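PDB 5LPH: centrosomal protein of 104 kDa from Homo sapiens, which is required for ciliogenesis and for structural integrity at the ciliary tip, and is represented here by its tubulin-binding TOG domain. Local coordinates for residues A[165-169]-A[205-210]; A[182-187]-A[199-203]; A[245-250]-A[279-284]. All coordinates share one frame; numbering follows the deposited sequence.

Contact 1 of 3, residues A[165-169]-A[205-210]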
ATOM      1  N   GLN A 165       5.760  -2.291   3.210  1.00 44.62           N
ATOM      2  CA  GLN A 165       6.291  -3.382   4.037  1.00 47.48           C
ATOM      3  C   GLN A 165       6.515  -2.938   5.492  1.00 49.41           C
ATOM      4  O   GLN A 165       6.166  -3.658   6.426  1.00 49.43           O
ATOM      5  CB  GLN A 165       7.569  -3.916   3.394  1.00 49.15           C
ATOM      6  CG  GLN A 165       7.884  -5.392   3.571  1.00 51.58           C
ATOM      7  CD  GLN A 165       9.151  -5.789   2.828  1.00 52.78           C
ATOM      8  OE1 GLN A 165       9.367  -5.378   1.679  1.00 57.20           O
ATOM      9  NE2 GLN A 165       9.989  -6.595   3.468  1.00 54.36           N
ATOM     10  N   GLU A 166       7.051  -1.731   5.666  1.00 50.25           N
ATOM     11  CA  GLU A 166       7.257  -1.121   6.984  1.00 52.63           C
ATOM     12  C   GLU A 166       5.937  -0.933   7.752  1.00 52.92           C
ATOM     13  O   GLU A 166       5.861  -1.260   8.938  1.00 55.79           O
ATOM     14  CB  GLU A 166       7.967   0.228   6.821  1.00 55.10           C
ATOM     15  CG  GLU A 166       8.759   0.694   8.029  1.00 57.18           C
ATOM     16  CD  GLU A 166       9.482   2.009   7.785  1.00 59.74           C
ATOM     17  OE1 GLU A 166       9.928   2.263   6.636  1.00 62.90           O
ATOM     18  OE2 GLU A 166       9.606   2.795   8.752  1.00 60.82           O
HETATM   19  N   MSE A 167       4.907  -0.418   7.078  1.00 52.89           N
HETATM   20  CA  MSE A 167       3.591  -0.207   7.705  1.00 55.28           C
HETATM   21  C   MSE A 167       2.899  -1.515   7.990  1.00 52.36           C
HETATM   22  O   MSE A 167       2.308  -1.671   9.056  1.00 52.53           O
HETATM   23  CB  MSE A 167       2.608   0.627   6.873  1.00 59.10           C
HETATM   24  CG  MSE A 167       2.789   2.130   6.788  1.00 64.29           C
HETATM   25 SE   MSE A 167       1.032   2.829   6.180  1.00 74.33          SE
HETATM   26  CE  MSE A 167       0.926   2.040   4.373  1.00 71.42           C
ATOM     27  N   ALA A 168       2.970  -2.466   7.058  1.00 50.23           N
ATOM     28  CA  ALA A 168       2.363  -3.791   7.246  1.00 51.10           C
ATOM     29  C   ALA A 168       2.836  -4.524   8.511  1.00 53.09           C
ATOM     30  O   ALA A 168       2.094  -5.353   9.055  1.00 54.87           O
ATOM     31  CB  ALA A 168       2.594  -4.661   6.020  1.00 50.10           C
ATOM     32  N   LEU A 169       4.059  -4.223   8.958  1.00 55.61           N
ATOM     33  CA  LEU A 169       4.650  -4.840  10.150  1.00 59.55           C
ATOM     34  C   LEU A 169       4.606  -3.980  11.437  1.00 61.07           C
ATOM     35  O   LEU A 169       4.941  -4.490  12.506  1.00 62.16           O
ATOM     36  CB  LEU A 169       6.088  -5.297   9.833  1.00 59.07           C
ATOM     37  CG  LEU A 169       6.161  -6.523   8.894  1.00 60.20           C
ATOM     38  CD1 LEU A 169       7.387  -6.617   7.980  1.00 59.98           C
ATOM     39  CD2 LEU A 169       6.013  -7.780   9.741  1.00 62.65           C
ATOM     40  N   ARG A 205       7.107 -11.350  -0.258  1.00 45.11           N
ATOM     41  CA  ARG A 205       7.914 -10.946   0.910  1.00 46.50           C
ATOM     42  C   ARG A 205       7.094 -10.873   2.199  1.00 45.58           C
ATOM     43  O   ARG A 205       7.560 -11.322   3.241  1.00 43.24           O
ATOM     44  CB  ARG A 205       8.657  -9.620   0.667  1.00 48.16           C
ATOM     45  CG  ARG A 205       9.834  -9.733  -0.301  1.00 50.13           C
ATOM     46  CD  ARG A 205      10.736  -8.499  -0.277  1.00 51.48           C
ATOM     47  NE  ARG A 205      10.030  -7.259  -0.619  1.00 51.94           N
ATOM     48  CZ  ARG A 205       9.712  -6.855  -1.855  1.00 52.10           C
ATOM     49  NH1 ARG A 205      10.021  -7.576  -2.938  1.00 51.85           N
ATOM     50  NH2 ARG A 205       9.067  -5.701  -2.015  1.00 52.44           N
ATOM     51  N   LEU A 206       5.883 -10.321   2.123  1.00 46.87           N
ATOM     52  CA  LEU A 206       5.018 -10.196   3.309  1.00 48.23           C
ATOM     53  C   LEU A 206       4.328 -11.501   3.713  1.00 48.71           C
ATOM     54  O   LEU A 206       4.093 -11.724   4.900  1.00 46.79           O
ATOM     55  CB  LEU A 206       3.977  -9.087   3.134  1.00 48.69           C
ATOM     56  CG  LEU A 206       4.521  -7.678   3.358  1.00 50.81           C
ATOM     57  CD1 LEU A 206       3.517  -6.653   2.860  1.00 51.62           C
ATOM     58  CD2 LEU A 206       4.864  -7.432   4.823  1.00 51.42           C
ATOM     59  N   LEU A 207       4.018 -12.349   2.734  1.00 50.29           N
ATOM     60  CA  LEU A 207       3.544 -13.714   2.995  1.00 52.86           C
ATOM     61  C   LEU A 207       4.552 -14.501   3.842  1.00 54.50           C
ATOM     62  O   LEU A 207       4.168 -15.148   4.807  1.00 55.83           O
ATOM     63  CB  LEU A 207       3.269 -14.436   1.669  1.00 54.27           C
ATOM     64  CG  LEU A 207       2.750 -15.873   1.645  1.00 56.38           C
ATOM     65  CD1 LEU A 207       1.468 -16.003   2.453  1.00 56.35           C
ATOM     66  CD2 LEU A 207       2.524 -16.283   0.192  1.00 57.10           C
ATOM     67  N   LYS A 208       5.833 -14.424   3.486  1.00 57.35           N
ATOM     68  CA  LYS A 208       6.911 -15.056   4.266  1.00 60.44           C
ATOM     69  C   LYS A 208       7.084 -14.442   5.661  1.00 61.42           C
ATOM     70  O   LYS A 208       7.342 -15.165   6.620  1.00 65.52           O
ATOM     71  CB  LYS A 208       8.243 -15.060   3.492  1.00 64.21           C
ATOM     72  CG  LYS A 208       8.159 -15.912   2.232  1.00 69.17           C
ATOM     73  CD  LYS A 208       9.317 -15.674   1.279  1.00 73.96           C
ATOM     74  CE  LYS A 208       9.111 -16.427  -0.030  1.00 77.16           C
ATOM     75  NZ  LYS A 208      10.398 -16.887  -0.620  1.00 79.10           N
ATOM     76  N   ASP A 209       6.927 -13.125   5.779  1.00 62.21           N
ATOM     77  CA  ASP A 209       7.072 -12.431   7.069  1.00 64.03           C
ATOM     78  C   ASP A 209       5.860 -12.606   7.999  1.00 63.42           C
ATOM     79  O   ASP A 209       6.036 -12.758   9.202  1.00 63.97           O
ATOM     80  CB  ASP A 209       7.339 -10.926   6.864  1.00 67.54           C
ATOM     81  CG  ASP A 209       8.625 -10.638   6.084  1.00 71.01           C
ATOM     82  OD1 ASP A 209       9.555 -11.477   6.072  1.00 72.80           O
ATOM     83  OD2 ASP A 209       8.697  -9.554   5.463  1.00 74.04           O
ATOM     84  N   LEU A 210       4.648 -12.568   7.441  1.00 62.87           N
ATOM     85  CA  LEU A 210       3.399 -12.589   8.224  1.00 62.32           C
ATOM     86  C   LEU A 210       2.699 -13.949   8.288  1.00 65.06           C
ATOM     87  O   LEU A 210       1.984 -14.226   9.253  1.00 62.73           O
ATOM     88  CB  LEU A 210       2.406 -11.575   7.656  1.00 61.41           C
ATOM     89  CG  LEU A 210       2.805 -10.102   7.679  1.00 60.23           C
ATOM     90  CD1 LEU A 210       1.783  -9.268   6.923  1.00 59.75           C
ATOM     91  CD2 LEU A 210       2.944  -9.604   9.107  1.00 60.65           C
TER

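Contact 2 of 3, residues A[182-187]-A[199-203]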
ATOM      1  N   TYR A 182      -5.110  -5.835   0.150  1.00 47.65           N
ATOM      2  CA  TYR A 182      -4.780  -5.084  -1.071  1.00 46.30           C
ATOM      3  C   TYR A 182      -3.824  -5.848  -1.973  1.00 44.34           C
ATOM      4  O   TYR A 182      -3.927  -5.756  -3.195  1.00 44.59           O
ATOM      5  CB  TYR A 182      -4.169  -3.714  -0.751  1.00 47.81           C
ATOM      6  CG  TYR A 182      -5.161  -2.771  -0.146  1.00 49.03           C
ATOM      7  CD1 TYR A 182      -6.234  -2.285  -0.893  1.00 49.63           C
ATOM      8  CD2 TYR A 182      -5.050  -2.372   1.182  1.00 52.26           C
ATOM      9  CE1 TYR A 182      -7.161  -1.423  -0.333  1.00 51.39           C
ATOM     10  CE2 TYR A 182      -5.976  -1.517   1.748  1.00 53.27           C
ATOM     11  CZ  TYR A 182      -7.022  -1.043   0.989  1.00 52.57           C
ATOM     12  OH  TYR A 182      -7.910  -0.183   1.570  1.00 55.74           O
ATOM     13  N   LEU A 183      -2.898  -6.593  -1.370  1.00 42.39           N
ATOM     14  CA  LEU A 183      -1.864  -7.307  -2.119  1.00 42.73           C
ATOM     15  C   LEU A 183      -2.358  -8.563  -2.836  1.00 43.18           C
ATOM     16  O   LEU A 183      -1.700  -9.026  -3.767  1.00 42.54           O
ATOM     17  CB  LEU A 183      -0.688  -7.659  -1.202  1.00 42.66           C
ATOM     18  CG  LEU A 183       0.018  -6.474  -0.537  1.00 42.10           C
ATOM     19  CD1 LEU A 183       1.034  -6.958   0.480  1.00 41.87           C
ATOM     20  CD2 LEU A 183       0.687  -5.583  -1.575  1.00 42.80           C
ATOM     21  N   VAL A 184      -3.503  -9.105  -2.409  1.00 45.74           N
ATOM     22  CA  VAL A 184      -4.121 -10.271  -3.079  1.00 46.99           C
ATOM     23  C   VAL A 184      -5.252  -9.899  -4.055  1.00 49.79           C
ATOM     24  O   VAL A 184      -5.911 -10.784  -4.591  1.00 50.67           O
ATOM     25  CB  VAL A 184      -4.619 -11.346  -2.068  1.00 45.75           C
ATOM     26  CG1 VAL A 184      -3.470 -11.822  -1.190  1.00 45.80           C
ATOM     27  CG2 VAL A 184      -5.788 -10.859  -1.213  1.00 45.57           C
ATOM     28  N   GLN A 185      -5.473  -8.605  -4.287  1.00 53.05           N
ATOM     29  CA  GLN A 185      -6.482  -8.154  -5.242  1.00 55.76           C
ATOM     30  C   GLN A 185      -5.972  -8.491  -6.639  1.00 55.54           C
ATOM     31  O   GLN A 185      -4.796  -8.259  -6.931  1.00 53.01           O
ATOM     32  CB  GLN A 185      -6.742  -6.638  -5.113  1.00 61.44           C
ATOM     33  CG  GLN A 185      -8.071  -6.196  -5.707  1.00 68.97           C
ATOM     34  CD  GLN A 185      -8.345  -4.717  -5.537  1.00 75.99           C
ATOM     35  OE1 GLN A 185      -7.944  -4.104  -4.544  1.00 78.24           O
ATOM     36  NE2 GLN A 185      -9.054  -4.138  -6.502  1.00 79.11           N
ATOM     37  N   PRO A 186      -6.839  -9.038  -7.514  1.00 56.12           N
ATOM     38  CA  PRO A 186      -6.294  -9.561  -8.766  1.00 56.63           C
ATOM     39  C   PRO A 186      -5.681  -8.490  -9.675  1.00 56.10           C
ATOM     40  O   PRO A 186      -6.127  -7.341  -9.680  1.00 56.03           O
ATOM     41  CB  PRO A 186      -7.507 -10.218  -9.447  1.00 57.90           C
ATOM     42  CG  PRO A 186      -8.644 -10.123  -8.484  1.00 58.15           C
ATOM     43  CD  PRO A 186      -8.312  -9.021  -7.533  1.00 57.77           C
ATOM     44  N   LEU A 187      -4.657  -8.885 -10.425  1.00 54.89           N
ATOM     45  CA  LEU A 187      -3.976  -7.993 -11.355  1.00 54.98           C
ATOM     46  C   LEU A 187      -4.894  -7.707 -12.533  1.00 57.90           C
ATOM     47  O   LEU A 187      -5.462  -8.631 -13.115  1.00 55.67           O
ATOM     48  CB  LEU A 187      -2.664  -8.616 -11.843  1.00 54.16           C
ATOM     49  CG  LEU A 187      -1.618  -8.842 -10.739  1.00 54.80           C
ATOM     50  CD1 LEU A 187      -0.460  -9.732 -11.174  1.00 56.10           C
ATOM     51  CD2 LEU A 187      -1.096  -7.512 -10.218  1.00 55.77           C
ATOM     52  N   GLN A 199       3.606  -5.641  -6.970  1.00 37.87           N
ATOM     53  CA  GLN A 199       2.567  -6.267  -6.146  1.00 39.51           C
ATOM     54  C   GLN A 199       2.939  -7.712  -5.778  1.00 40.76           C
ATOM     55  O   GLN A 199       2.780  -8.134  -4.637  1.00 40.09           O
ATOM     56  CB  GLN A 199       1.212  -6.233  -6.857  1.00 38.85           C
ATOM     57  CG  GLN A 199       0.064  -6.724  -5.984  1.00 39.96           C
ATOM     58  CD  GLN A 199      -1.315  -6.498  -6.582  1.00 39.99           C
ATOM     59  OE1 GLN A 199      -1.511  -5.636  -7.436  1.00 40.65           O
ATOM     60  NE2 GLN A 199      -2.285  -7.275  -6.119  1.00 41.71           N
HETATM   61  N   MSE A 200       3.440  -8.449  -6.760  1.00 41.96           N
HETATM   62  CA  MSE A 200       3.886  -9.828  -6.553  1.00 45.57           C
HETATM   63  C   MSE A 200       5.066  -9.940  -5.635  1.00 43.87           C
HETATM   64  O   MSE A 200       5.113 -10.836  -4.792  1.00 42.93           O
HETATM   65  CB  MSE A 200       4.210 -10.428  -7.910  1.00 51.36           C
HETATM   66  CG  MSE A 200       2.936 -10.945  -8.485  1.00 57.49           C
HETATM   67 SE   MSE A 200       3.260 -11.491 -10.328  1.00 72.68          SE
HETATM   68  CE  MSE A 200       2.367 -13.244 -10.059  1.00 69.26           C
ATOM     69  N   GLY A 201       6.030  -9.036  -5.797  1.00 41.08           N
ATOM     70  CA  GLY A 201       7.173  -8.942  -4.895  1.00 39.14           C
ATOM     71  C   GLY A 201       6.769  -8.683  -3.455  1.00 38.81           C
ATOM     72  O   GLY A 201       7.275  -9.330  -2.544  1.00 38.32           O
ATOM     73  N   LEU A 202       5.861  -7.730  -3.259  1.00 39.35           N
ATOM     74  CA  LEU A 202       5.333  -7.415  -1.926  1.00 40.47           C
ATOM     75  C   LEU A 202       4.549  -8.575  -1.316  1.00 41.12           C
ATOM     76  O   LEU A 202       4.675  -8.841  -0.122  1.00 39.43           O
ATOM     77  CB  LEU A 202       4.435  -6.176  -1.964  1.00 39.85           C
ATOM     78  CG  LEU A 202       5.160  -4.835  -2.027  1.00 40.72           C
ATOM     79  CD1 LEU A 202       4.216  -3.732  -2.492  1.00 40.97           C
ATOM     80  CD2 LEU A 202       5.759  -4.494  -0.674  1.00 41.57           C
ATOM     81  N   LEU A 203       3.744  -9.247  -2.141  1.00 42.19           N
ATOM     82  CA  LEU A 203       2.981 -10.410  -1.709  1.00 43.87           C
ATOM     83  C   LEU A 203       3.913 -11.503  -1.200  1.00 44.60           C
ATOM     84  O   LEU A 203       3.765 -11.955  -0.065  1.00 45.14           O
ATOM     85  CB  LEU A 203       2.111 -10.941  -2.850  1.00 46.06           C
ATOM     86  CG  LEU A 203       1.303 -12.222  -2.616  1.00 48.35           C
ATOM     87  CD1 LEU A 203       0.452 -12.135  -1.364  1.00 49.82           C
ATOM     88  CD2 LEU A 203       0.422 -12.485  -3.822  1.00 48.84           C
TER

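Contact 3 of 3, residues A[245-250]-A[279-284]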
ATOM      1  N   ILE A 245       3.049 -20.480  -6.316  1.00 63.56           N
ATOM      2  CA  ILE A 245       2.285 -21.729  -6.193  1.00 65.34           C
ATOM      3  C   ILE A 245       3.173 -22.867  -5.661  1.00 67.23           C
ATOM      4  O   ILE A 245       2.744 -23.614  -4.775  1.00 67.22           O
ATOM      5  CB  ILE A 245       1.608 -22.123  -7.534  1.00 63.60           C
ATOM      6  CG1 ILE A 245       0.484 -21.131  -7.861  1.00 61.70           C
ATOM      7  CG2 ILE A 245       1.029 -23.535  -7.473  1.00 63.79           C
ATOM      8  CD1 ILE A 245       0.109 -21.086  -9.324  1.00 60.63           C
ATOM      9  N   LEU A 246       4.398 -22.980  -6.186  1.00 68.89           N
ATOM     10  CA  LEU A 246       5.357 -23.991  -5.716  1.00 71.92           C
ATOM     11  C   LEU A 246       5.755 -23.770  -4.248  1.00 75.87           C
ATOM     12  O   LEU A 246       5.863 -24.734  -3.492  1.00 78.60           O
ATOM     13  CB  LEU A 246       6.608 -24.040  -6.607  1.00 71.57           C
ATOM     14  CG  LEU A 246       6.442 -24.457  -8.075  1.00 73.57           C
ATOM     15  CD1 LEU A 246       7.762 -24.320  -8.820  1.00 74.31           C
ATOM     16  CD2 LEU A 246       5.915 -25.877  -8.209  1.00 73.42           C
ATOM     17  N   ASP A 247       5.963 -22.512  -3.851  1.00 80.33           N
ATOM     18  CA  ASP A 247       6.239 -22.165  -2.442  1.00 84.53           C
ATOM     19  C   ASP A 247       5.084 -22.529  -1.506  1.00 85.59           C
ATOM     20  O   ASP A 247       5.318 -22.971  -0.380  1.00 85.99           O
ATOM     21  CB  ASP A 247       6.577 -20.671  -2.278  1.00 87.71           C
ATOM     22  CG  ASP A 247       7.995 -20.317  -2.739  1.00 91.48           C
ATOM     23  OD1 ASP A 247       8.811 -21.224  -3.012  1.00 91.76           O
ATOM     24  OD2 ASP A 247       8.303 -19.108  -2.814  1.00 94.96           O
HETATM   25  N   MSE A 248       3.851 -22.350  -1.973  1.00 86.89           N
HETATM   26  CA  MSE A 248       2.661 -22.702  -1.184  1.00 89.48           C
HETATM   27  C   MSE A 248       2.493 -24.196  -1.050  1.00 89.81           C
HETATM   28  O   MSE A 248       1.940 -24.665  -0.052  1.00 88.86           O
HETATM   29  CB  MSE A 248       1.397 -22.100  -1.793  1.00 89.86           C
HETATM   30  CG  MSE A 248       1.387 -20.576  -1.667  1.00 91.14           C
HETATM   31 SE   MSE A 248       0.985 -20.006   0.182  1.00 92.16          SE
HETATM   32  CE  MSE A 248      -0.946 -20.380   0.149  1.00 91.99           C
ATOM     33  N   TYR A 249       2.964 -24.949  -2.047  1.00 91.92           N
ATOM     34  CA  TYR A 249       2.965 -26.414  -1.990  1.00 92.55           C
ATOM     35  C   TYR A 249       3.984 -26.960  -0.980  1.00 92.11           C
ATOM     36  O   TYR A 249       3.687 -27.924  -0.277  1.00 91.26           O
ATOM     37  CB  TYR A 249       3.216 -27.010  -3.380  1.00 93.42           C
ATOM     38  CG  TYR A 249       2.980 -28.502  -3.449  1.00 95.96           C
ATOM     39  CD1 TYR A 249       1.692 -29.025  -3.362  1.00 97.27           C
ATOM     40  CD2 TYR A 249       4.044 -29.394  -3.587  1.00 97.40           C
ATOM     41  CE1 TYR A 249       1.471 -30.395  -3.410  1.00 97.40           C
ATOM     42  CE2 TYR A 249       3.829 -30.764  -3.640  1.00 98.43           C
ATOM     43  CZ  TYR A 249       2.540 -31.261  -3.551  1.00 98.18           C
ATOM     44  OH  TYR A 249       2.309 -32.618  -3.595  1.00 98.08           O
ATOM     45  N   ARG A 250       5.170 -26.350  -0.913  1.00 93.07           N
ATOM     46  CA  ARG A 250       6.183 -26.702   0.103  1.00 96.36           C
ATOM     47  C   ARG A 250       5.691 -26.515   1.549  1.00 95.22           C
ATOM     48  O   ARG A 250       6.069 -27.285   2.433  1.00 94.60           O
ATOM     49  CB  ARG A 250       7.468 -25.879  -0.080  1.00 97.58           C
ATOM     50  CG  ARG A 250       8.297 -26.234  -1.303  1.00 99.15           C
ATOM     51  CD  ARG A 250       9.648 -25.525  -1.269  1.00100.49           C
ATOM     52  NE  ARG A 250      10.407 -25.662  -2.517  1.00101.69           N
ATOM     53  CZ  ARG A 250      10.298 -24.881  -3.598  1.00102.37           C
ATOM     54  NH1 ARG A 250       9.441 -23.861  -3.641  1.00103.02           N
ATOM     55  NH2 ARG A 250      11.059 -25.129  -4.662  1.00102.25           N
ATOM     56  N   GLY A 279       6.858 -29.740 -10.955  1.00 95.85           N
ATOM     57  CA  GLY A 279       7.343 -29.047  -9.764  1.00 93.55           C
ATOM     58  C   GLY A 279       6.866 -29.697  -8.474  1.00 93.79           C
ATOM     59  O   GLY A 279       7.660 -29.918  -7.566  1.00 91.88           O
ATOM     60  N   PHE A 280       5.570 -30.009  -8.393  1.00 97.17           N
ATOM     61  CA  PHE A 280       5.015 -30.740  -7.238  1.00100.49           C
ATOM     62  C   PHE A 280       5.642 -32.128  -7.093  1.00103.11           C
ATOM     63  O   PHE A 280       5.957 -32.552  -5.980  1.00102.59           O
ATOM     64  CB  PHE A 280       3.487 -30.909  -7.342  1.00100.59           C
ATOM     65  CG  PHE A 280       2.687 -29.628  -7.240  1.00 99.97           C
ATOM     66  CD1 PHE A 280       3.250 -28.412  -6.833  1.00 99.63           C
ATOM     67  CD2 PHE A 280       1.324 -29.659  -7.521  1.00101.32           C
ATOM     68  CE1 PHE A 280       2.473 -27.266  -6.745  1.00 99.51           C
ATOM     69  CE2 PHE A 280       0.546 -28.517  -7.431  1.00101.64           C
ATOM     70  CZ  PHE A 280       1.120 -27.318  -7.041  1.00101.36           C
ATOM     71  N   ALA A 281       5.803 -32.827  -8.218  1.00105.60           N
ATOM     72  CA  ALA A 281       6.464 -34.142  -8.255  1.00105.33           C
ATOM     73  C   ALA A 281       7.902 -34.094  -7.718  1.00104.26           C
ATOM     74  O   ALA A 281       8.335 -35.008  -7.019  1.00104.68           O
ATOM     75  CB  ALA A 281       6.450 -34.699  -9.676  1.00104.84           C
ATOM     76  N   LYS A 282       8.621 -33.019  -8.042  1.00102.26           N
ATOM     77  CA  LYS A 282       9.997 -32.803  -7.562  1.00100.37           C
ATOM     78  C   LYS A 282      10.057 -32.602  -6.042  1.00 99.08           C
ATOM     79  O   LYS A 282      10.967 -33.107  -5.386  1.00 98.62           O
ATOM     80  CB  LYS A 282      10.618 -31.590  -8.269  1.00100.73           C
ATOM     81  CG  LYS A 282      12.119 -31.670  -8.503  1.00101.41           C
ATOM     82  CD  LYS A 282      12.643 -30.433  -9.227  1.00101.63           C
ATOM     83  CE  LYS A 282      12.140 -30.326 -10.666  1.00102.23           C
ATOM     84  NZ  LYS A 282      12.723 -29.165 -11.393  1.00102.44           N
ATOM     85  N   ILE A 283       9.076 -31.882  -5.496  1.00 98.66           N
ATOM     86  CA  ILE A 283       9.027 -31.560  -4.061  1.00 98.53           C
ATOM     87  C   ILE A 283       8.726 -32.788  -3.174  1.00 96.64           C
ATOM     88  O   ILE A 283       9.169 -32.833  -2.024  1.00 91.66           O
ATOM     89  CB  ILE A 283       8.040 -30.375  -3.784  1.00 99.84           C
ATOM     90  CG1 ILE A 283       8.443 -29.094  -4.558  1.00 99.48           C
ATOM     91  CG2 ILE A 283       7.876 -30.119  -2.284  1.00 99.89           C
ATOM     92  CD1 ILE A 283       9.919 -28.744  -4.616  1.00100.42           C
ATOM     93  N   ASP A 284       7.996 -33.771  -3.709  1.00 99.19           N
ATOM     94  CA  ASP A 284       7.661 -35.020  -3.010  1.00100.01           C
ATOM     95  C   ASP A 284       8.639 -36.145  -3.358  1.00 99.83           C
ATOM     96  O   ASP A 284       9.593 -35.926  -4.098  1.00 96.85           O
ATOM     97  CB  ASP A 284       6.229 -35.415  -3.380  1.00 99.74           C
ATOM     98  CG  ASP A 284       5.195 -34.384  -2.948  1.00 99.73           C
ATOM     99  OD1 ASP A 284       5.578 -33.315  -2.425  1.00102.50           O
ATOM    100  OD2 ASP A 284       3.988 -34.648  -3.140  1.00 97.77           O
TER

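Contact 1 of 3, residues A[165-169]-A[205-210]
Q165 keeps its chain extended beyond CG, R205 bends back at chi3 (-59°), and the two side chains cross at about a right angle, with OE1 of the Q165 amide meeting NE of the R205 guanidinium. NE of R205 donates to OE1 of Q165 at 3.0 Å, almost straight at 175°. The acceptor lies in the guanidinium plane at its edge, yet the donor stands above the carbonyl plane of the amide and so is not aimed at a lone pair. A long neutral amide suits this place because it brings an oxygen to the arginine across to the neighbouring helix. The axes of segments 165-169 and 205-210 approach to 11.1 Å at 25°; they lie on helices 154-169 and 193-210 of the HEAT-repeat solenoid of the TOG domain, and residues 165-169 belong to HEAT 1. Next to the polar pair the contact turns apolar. CD2 of L206 lies 3.8 Å from CB of A168 and 3.9 Å from CG of Q165; the small alanine lets the branched leucine come close to its helix. I179 also touches A168, and L183 touches L206. One turn on, L169 and L210 meet through their methyl ends, CD2 to CD2, at 3.6 Å.

Contact 2 of 3, residues A[182-187]-A[199-203]
L183 and L203 bring their CA atoms to 5.8 Å just where helix 178-183 ends and V184 leaves helical geometry, so the turn after one helix lies against the flank of helix 193-210. From that flank Q199 sends out its amide. Its CG lies anti to the backbone N (chi1 -173°) and the rest of the chain is extended, which carries NE2 to the backbone of the turn. There it donates to two carbonyls, L183 O at 3.0 Å and Q185 O at 2.8 Å. The first bond is the straighter, 168° against 140°, but its donor stands well above the carbonyl plane of L183, whereas the bond to Q185 O lies in the carbonyl plane. Glutamine fits because a primary amide has two N-H groups on one nitrogen, enough to tie the last helical residue to the loop that follows it and so fix the rotation of the amide. Alongside, L187 slides past Q199 in the opposite direction, with its CD2 3.4 Å from OE1.

Apolar side chains supply the rest. CD2 of L183 packs on CB of L202 at 3.8 Å, the two side chains crossing at about a right angle, and CG1 of V184 meets CD1 of L203 at 3.9 Å. CD1 of L187 also reaches SE of M200, a selenomethionine, at 4.2 Å. F225 of helix 219-229 touches L187, Q199 and L203. A short helix, a turn and a long helix packed against the next helices in the row are in keeping with the HEAT-type solenoid of a TOG domain.

Contact 3 of 3, residues A[245-250]-A[279-284]
Near the C-terminal end of the HEAT-repeat solenoid, helix 235-252, which lies within HEAT 2, packs against helix 271-283, segments 245-250 and 279-283 crossing at -31°, and a face-to-face aromatic stack of Y249 on F280 joins them. The ring centroids are 4.0 Å apart with planes 19° from parallel, and CD1 of F280 comes within 3.4 Å of CG of Y249. Because CG of Y249 lies anti to its backbone N (chi1 -169°), the ring reaches across to the other helix; CB of F280 also sits over its face in a CH-pi contact. CG2 of I245 meets the edge of the F280 ring, 3.8 Å from CZ. L246 sets CD2 3.8 Å from CA of G279, an approach that a beta carbon there would block. Further along, CD1 of I283 packs 3.8 Å from NE of R250, whose NH1 is held by D247 OD1 in a salt bridge of 2.8 Å. An alanine in place of Y249 would probably leave one face of F280 without its stacking partner and the carboxylate of D284 without its hydroxyl donor. That hydroxyl donates from OH of Y249 to OD2 of D284 at 2.7 Å, arriving on the syn side of the carboxylate and somewhat out of its plane.

Contacts 1 and 2 share helix 193-210, and contact 2 is nested inside the loop that contact 1 closes; they join where CD1 of L206 touches CD1 of L183. Both lie fairly near the centre of the chain, whereas the centre of contact 3 lies about 29 Å from the centre of the chain, towards the C-terminal end. None is wholly buried. Contacts 1 and 3 each join two roughly parallel helices, the one by a side-chain hydrogen bond beside leucine and alanine packing, the other by stacked rings and a tyrosine-carboxylate bond. Contact 2 instead anchors a turn, so its amide bonds to backbone carbonyls. Helices 193-210 and 235-252 also meet, through L207 and M248, linking contact 1 to contact 3.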